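Local coordinates for folylpolyglutamate synthase protein FOLC (Mycobacterium tuberculosis, PDB 2VOS) that probably adds glutamate to dihydropteroate and extends the polyglutamate tail of tetrahydrofolate, spending ATP with the help of magnesium, at residues L33-W38 against M149-V154; R125-L130 against T156-A161. One frame throughout, in Å; residues are numbered along the deposited sequence.

Contact 1: L33-W38 against M149-V154; sequences LLDQRW and MSKFEV
Two backbone carbonyls and one carboxylate supply the polar contacts between the chain leaving helix 23-34 and the start of helix 151-165. K151 N donates to W38 O at 3.0 Å and almost straight (174°), although it stands above the plane of that carbonyl. A water bridges the same W38 O to F152 N, so the oxygen accepts directly from K151 N and is linked to F152 N only through the water. R37 reaches over with an extended chain from CG to NE, and its NH1 donates to M149 O at 2.9 Å. That oxygen lies close to the guanidinium plane, and R37 NH2 is held by a salt bridge to D135 of helix 117-140, which fixes how the group is turned.

The charged pair is K151 with D35. With CG anti to the backbone N (chi1 171°) and every later torsion extended, the lysine runs alongside D35 until K151 NZ meets the syn lone pair of D35 OD1 at 2.7 Å. E31 binds the same ammonium in a second salt bridge.

Apolar contact fills in behind. The methylenes of K151 slide past L34 CB, with L34 CB 3.9 Å from K151 CE, while L34 CD2 rests obliquely on V154 CG1 at 3.8 Å. The other methyl, V154 CG2, sits over one face of the R37 guanidinium, toward its rim.

Within 149-154, E153 N donates to S150 OG at 3.0 Å and S150 N returns a bond to E153 OE1 at 3.1 Å: a capping box, with S150 as N-cap of helix 151-165.

Contact 2: R125-L130 against T156-A161; sequences REIEPL and TAMAFA
This is helix-to-helix packing in the Mur ligase-type, P-loop-containing part of the enzyme, where helix 117-140 crosses helix 151-165. The short axes pass 10.1 Å apart, with 123° between their N-to-C directions, and apolar side chains make most of the contact, without a hydrogen bond across it. I127 carries it. Its CG1 takes the crowded position between the backbone N and the carbonyl carbon (chi1 71°), and chi2 is extended, so the two branches part to serve successive turns of the other helix. The CD1 tip enters between A157 and M158, 3.8 Å from A157 CB, while the branch methyl I127 CG2 lies 3.8 Å from A161 CB. A157 and A161, four residues apart on one side of their helix, thus each offer a CB to a different methyl of I127.

M158 crosses I127 at about a right angle, its side chain also packing on Y120, T123 and Y124 of helix 117-140. L53 of helix 48-56 touches both L130 and A157. On the exposed margin, the extended chain of E126 brings E126 OE2 to 4.0 Å from A161 CB, close as well to the like-charged D165; I127 CD1 ends 3.7 Å from M158 CG.

How the contacts relate
Helix 151-165 is common to both contacts: its capped first turn takes part in contact 1, and the following turns in contact 2. Helix 117-140 gives 125-130 to contact 2 and also backs contact 1, where Y120, Y124, V131 and I134 touch its side chains. The two centres are about 12 Å apart, and the groups meet directly, with V154 O 4.1 Å from I127 CD1 and L33 CD1 4.1 Å from E128 OE2, both plain packing. Along the chain their segments alternate; in space the touch of V154 and I127 makes the two contacts adjoin on helix 151-165. Both contacts lie away from the ADP pocket and the annotated metal sites.

Contact 1: L33-W38 against M149-V154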
loop_
_atom_site.group_PDB
_atom_site.type_symbol
_atom_site.label_atom_id
_atom_site.label_comp_id
_atom_site.label_asym_id
_atom_site.label_seq_id
_atom_site.Cartn_x
_atom_site.Cartn_y
_atom_site.Cartn_z
ATOM N N LEU A 33 23.299 -1.749 -6.938
ATOM C CA LEU A 33 23.307 -1.085 -8.239
ATOM C C LEU A 33 22.090 -0.209 -8.424
ATOM O O LEU A 33 22.224 0.930 -8.867
ATOM C CB LEU A 33 23.311 -2.075 -9.422
ATOM C CG LEU A 33 24.570 -2.909 -9.608
ATOM C CD1 LEU A 33 24.326 -3.816 -10.826
ATOM C CD2 LEU A 33 25.777 -2.011 -9.781
ATOM N N LEU A 34 20.896 -0.770 -8.169
ATOM C CA LEU A 34 19.655 -0.058 -8.427
ATOM C C LEU A 34 19.657 1.204 -7.564
ATOM O O LEU A 34 19.159 2.234 -8.006
ATOM C CB LEU A 34 18.402 -0.927 -8.131
ATOM C CG LEU A 34 18.165 -2.103 -9.083
ATOM C CD1 LEU A 34 16.935 -2.873 -8.656
ATOM C CD2 LEU A 34 17.900 -1.496 -10.434
ATOM N N ASP A 35 20.209 1.137 -6.347
ATOM C CA ASP A 35 20.186 2.294 -5.460
ATOM C C ASP A 35 21.073 3.413 -5.946
ATOM O O ASP A 35 20.991 4.537 -5.418
ATOM C CB ASP A 35 20.507 1.913 -4.011
ATOM C CG ASP A 35 19.377 1.107 -3.362
ATOM O OD1 ASP A 35 18.311 0.972 -3.955
ATOM O OD2 ASP A 35 19.536 0.609 -2.246
ATOM N N GLN A 36 21.934 3.123 -6.936
ATOM C CA GLN A 36 22.844 4.156 -7.436
ATOM C C GLN A 36 22.160 4.973 -8.510
ATOM O O GLN A 36 22.710 5.948 -8.983
ATOM C CB GLN A 36 24.136 3.572 -7.958
ATOM C CG GLN A 36 25.026 3.126 -6.824
ATOM C CD GLN A 36 26.220 2.324 -7.307
ATOM O OE1 GLN A 36 27.149 2.878 -7.891
ATOM N NE2 GLN A 36 26.210 1.020 -7.057
ATOM N N ARG A 37 20.953 4.559 -8.887
ATOM C CA ARG A 37 20.238 5.226 -9.955
ATOM C C ARG A 37 19.623 6.523 -9.433
ATOM O O ARG A 37 19.715 7.567 -10.072
ATOM C CB ARG A 37 19.142 4.317 -10.497
ATOM C CG ARG A 37 19.705 3.229 -11.392
ATOM C CD ARG A 37 18.687 2.323 -12.064
ATOM N NE ARG A 37 19.420 1.379 -12.928
ATOM C CZ ARG A 37 19.726 1.623 -14.202
ATOM N NH1 ARG A 37 19.272 2.724 -14.802
ATOM N NH2 ARG A 37 20.438 0.760 -14.905
ATOM N N TRP A 38 19.050 6.422 -8.238
ATOM C CA TRP A 38 17.901 7.218 -7.839
ATOM C C TRP A 38 16.733 7.113 -8.852
ATOM O O TRP A 38 16.014 6.093 -8.880
ATOM C CB TRP A 38 18.261 8.647 -7.422
ATOM C CG TRP A 38 19.014 9.489 -8.410
ATOM C CD1 TRP A 38 18.478 10.247 -9.419
ATOM C CD2 TRP A 38 20.436 9.702 -8.452
ATOM N NE1 TRP A 38 19.480 10.898 -10.098
ATOM C CE2 TRP A 38 20.691 10.595 -9.521
ATOM C CE3 TRP A 38 21.517 9.239 -7.680
ATOM C CZ2 TRP A 38 21.992 11.035 -9.848
ATOM C CZ3 TRP A 38 22.813 9.668 -8.006
ATOM C CH2 TRP A 38 23.038 10.558 -9.084
HETATM N N MSE A 149 17.610 5.362 -16.456
HETATM C CA MSE A 149 16.296 4.895 -15.998
HETATM C C MSE A 149 16.308 4.941 -14.484
HETATM O O MSE A 149 17.346 4.704 -13.890
HETATM C CB MSE A 149 16.041 3.457 -16.462
HETATM C CG MSE A 149 16.062 3.293 -17.957
HETATM SE SE MSE A 149 15.215 1.624 -18.548
HETATM C CE MSE A 149 13.389 2.178 -18.108
ATOM N N SER A 150 15.178 5.230 -13.855
ATOM C CA SER A 150 15.108 5.252 -12.400
ATOM C C SER A 150 14.976 3.843 -11.874
ATOM O O SER A 150 14.632 2.904 -12.615
ATOM C CB SER A 150 13.898 6.025 -11.933
ATOM O OG SER A 150 12.702 5.348 -12.274
ATOM N N LYS A 151 15.234 3.691 -10.589
ATOM C CA LYS A 151 15.046 2.405 -9.961
ATOM C C LYS A 151 13.586 1.919 -10.071
ATOM O O LYS A 151 13.335 0.744 -10.357
ATOM C CB LYS A 151 15.460 2.508 -8.502
ATOM C CG LYS A 151 15.085 1.264 -7.755
ATOM C CD LYS A 151 15.675 1.265 -6.340
ATOM C CE LYS A 151 15.457 -0.189 -5.744
ATOM N NZ LYS A 151 15.958 -0.291 -4.277
ATOM N N PHE A 152 12.607 2.807 -9.869
ATOM C CA PHE A 152 11.236 2.398 -10.030
ATOM C C PHE A 152 10.924 1.914 -11.467
ATOM O O PHE A 152 10.214 0.886 -11.678
ATOM C CB PHE A 152 10.222 3.479 -9.559
ATOM C CG PHE A 152 8.789 2.933 -9.507
ATOM C CD1 PHE A 152 8.469 1.890 -8.615
ATOM C CD2 PHE A 152 7.803 3.392 -10.391
ATOM C CE1 PHE A 152 7.180 1.344 -8.554
ATOM C CE2 PHE A 152 6.523 2.858 -10.347
ATOM C CZ PHE A 152 6.193 1.824 -9.438
ATOM N N GLU A 153 11.428 2.622 -12.474
ATOM C CA GLU A 153 11.231 2.169 -13.856
ATOM C C GLU A 153 11.765 0.740 -14.072
ATOM O O GLU A 153 11.096 -0.105 -14.646
ATOM C CB GLU A 153 11.893 3.153 -14.815
ATOM C CG GLU A 153 11.049 4.389 -14.992
ATOM C CD GLU A 153 11.789 5.509 -15.752
ATOM O OE1 GLU A 153 12.979 5.366 -16.074
ATOM O OE2 GLU A 153 11.170 6.541 -16.031
ATOM N N VAL A 154 12.959 0.472 -13.584
ATOM C CA VAL A 154 13.539 -0.850 -13.700
ATOM C C VAL A 154 12.733 -1.908 -12.916
ATOM O O VAL A 154 12.479 -3.000 -13.453
ATOM C CB VAL A 154 15.027 -0.847 -13.286
ATOM C CG1 VAL A 154 15.577 -2.263 -13.385
ATOM C CG2 VAL A 154 15.820 0.115 -14.208
HETATM O O HOH W 1 13.005 5.358 -8.255
#

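Contact 2: R125-L130 against T156-A161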
loop_
_atom_site.group_PDB
_atom_site.type_symbol
_atom_site.label_atom_id
_atom_site.label_comp_id
_atom_site.label_asym_id
_atom_site.label_seq_id
_atom_site.Cartn_x
_atom_site.Cartn_y
_atom_site.Cartn_z
ATOM N N ARG A 125 18.829 -9.606 -14.289
ATOM C CA ARG A 125 19.873 -9.967 -15.232
ATOM C C ARG A 125 19.306 -10.141 -16.622
ATOM O O ARG A 125 19.924 -9.761 -17.613
ATOM C CB ARG A 125 20.541 -11.274 -14.833
ATOM C CG ARG A 125 21.461 -11.231 -13.592
ATOM C CD ARG A 125 22.309 -12.538 -13.609
ATOM N NE ARG A 125 23.469 -12.481 -12.724
ATOM C CZ ARG A 125 24.660 -12.016 -13.099
ATOM N NH1 ARG A 125 24.841 -11.569 -14.350
ATOM N NH2 ARG A 125 25.670 -11.996 -12.226
ATOM N N GLU A 126 18.126 -10.739 -16.733
ATOM C CA GLU A 126 17.586 -10.969 -18.073
ATOM C C GLU A 126 17.205 -9.665 -18.783
ATOM O O GLU A 126 17.445 -9.554 -19.985
ATOM C CB GLU A 126 16.434 -11.965 -18.069
ATOM C CG GLU A 126 15.070 -11.355 -18.093
ATOM C CD GLU A 126 13.977 -12.448 -18.023
ATOM O OE1 GLU A 126 14.280 -13.609 -18.341
ATOM O OE2 GLU A 126 12.843 -12.156 -17.645
ATOM N N ILE A 127 16.651 -8.666 -18.071
ATOM C CA ILE A 127 16.389 -7.389 -18.734
ATOM C C ILE A 127 17.574 -6.408 -18.785
ATOM O O ILE A 127 17.577 -5.492 -19.619
ATOM C CB ILE A 127 15.144 -6.676 -18.221
ATOM C CG1 ILE A 127 15.371 -6.126 -16.821
ATOM C CG2 ILE A 127 13.887 -7.615 -18.282
ATOM C CD1 ILE A 127 14.298 -5.047 -16.469
ATOM N N GLU A 128 18.610 -6.637 -17.985
ATOM C CA GLU A 128 19.672 -5.617 -17.814
ATOM C C GLU A 128 20.309 -5.149 -19.150
ATOM O O GLU A 128 20.575 -3.944 -19.326
ATOM C CB GLU A 128 20.782 -6.114 -16.869
ATOM C CG GLU A 128 21.832 -5.010 -16.520
ATOM C CD GLU A 128 22.975 -5.548 -15.653
ATOM O OE1 GLU A 128 23.618 -6.499 -16.097
ATOM O OE2 GLU A 128 23.234 -5.017 -14.546
ATOM N N PRO A 129 20.625 -6.096 -20.071
ATOM C CA PRO A 129 21.247 -5.545 -21.302
ATOM C C PRO A 129 20.313 -4.508 -22.036
ATOM O O PRO A 129 20.802 -3.567 -22.673
ATOM C CB PRO A 129 21.515 -6.791 -22.183
ATOM C CG PRO A 129 21.411 -7.995 -21.276
ATOM C CD PRO A 129 20.577 -7.579 -20.048
ATOM N N LEU A 130 18.986 -4.675 -21.936
ATOM C CA LEU A 130 18.058 -3.768 -22.612
ATOM C C LEU A 130 17.921 -2.482 -21.804
ATOM O O LEU A 130 17.779 -1.396 -22.365
ATOM C CB LEU A 130 16.671 -4.437 -22.804
ATOM C CG LEU A 130 16.606 -5.687 -23.719
ATOM C CD1 LEU A 130 17.517 -5.458 -24.943
ATOM C CD2 LEU A 130 16.991 -6.989 -22.936
ATOM N N THR A 156 9.652 -1.836 -12.284
ATOM C CA THR A 156 8.366 -2.004 -12.938
ATOM C C THR A 156 8.576 -2.881 -14.166
ATOM O O THR A 156 7.790 -3.781 -14.420
ATOM C CB THR A 156 7.787 -0.655 -13.311
ATOM O OG1 THR A 156 7.427 0.021 -12.086
ATOM C CG2 THR A 156 6.512 -0.807 -14.226
ATOM N N ALA A 157 9.673 -2.662 -14.892
ATOM C CA ALA A 157 9.953 -3.494 -16.030
ATOM C C ALA A 157 10.216 -4.937 -15.608
ATOM O O ALA A 157 9.779 -5.887 -16.258
ATOM C CB ALA A 157 11.161 -2.937 -16.824
HETATM N N MSE A 158 10.955 -5.095 -14.523
HETATM C CA MSE A 158 11.138 -6.430 -13.967
HETATM C C MSE A 158 9.822 -7.132 -13.662
HETATM O O MSE A 158 9.658 -8.327 -13.972
HETATM C CB MSE A 158 12.020 -6.365 -12.695
HETATM C CG MSE A 158 13.483 -6.048 -12.995
HETATM SE SE MSE A 158 14.398 -5.656 -11.288
HETATM C CE MSE A 158 14.123 -7.318 -10.344
ATOM N N ALA A 159 8.874 -6.434 -13.020
ATOM C CA ALA A 159 7.604 -7.085 -12.671
ATOM C C ALA A 159 6.925 -7.556 -13.995
ATOM O O ALA A 159 6.419 -8.730 -14.117
ATOM C CB ALA A 159 6.702 -6.105 -11.900
ATOM N N PHE A 160 6.860 -6.652 -14.970
ATOM C CA PHE A 160 6.161 -6.957 -16.218
ATOM C C PHE A 160 6.815 -8.117 -16.962
ATOM O O PHE A 160 6.096 -8.932 -17.552
ATOM C CB PHE A 160 6.075 -5.730 -17.170
ATOM C CG PHE A 160 5.188 -4.612 -16.663
ATOM C CD1 PHE A 160 4.040 -4.903 -15.919
ATOM C CD2 PHE A 160 5.477 -3.282 -16.943
ATOM C CE1 PHE A 160 3.208 -3.905 -15.425
ATOM C CE2 PHE A 160 4.587 -2.239 -16.485
ATOM C CZ PHE A 160 3.467 -2.567 -15.718
ATOM N N ALA A 161 8.154 -8.151 -16.978
ATOM C CA ALA A 161 8.910 -9.280 -17.622
ATOM C C ALA A 161 8.611 -10.574 -16.859
ATOM O O ALA A 161 8.371 -11.650 -17.435
ATOM C CB ALA A 161 10.415 -8.974 -17.561
#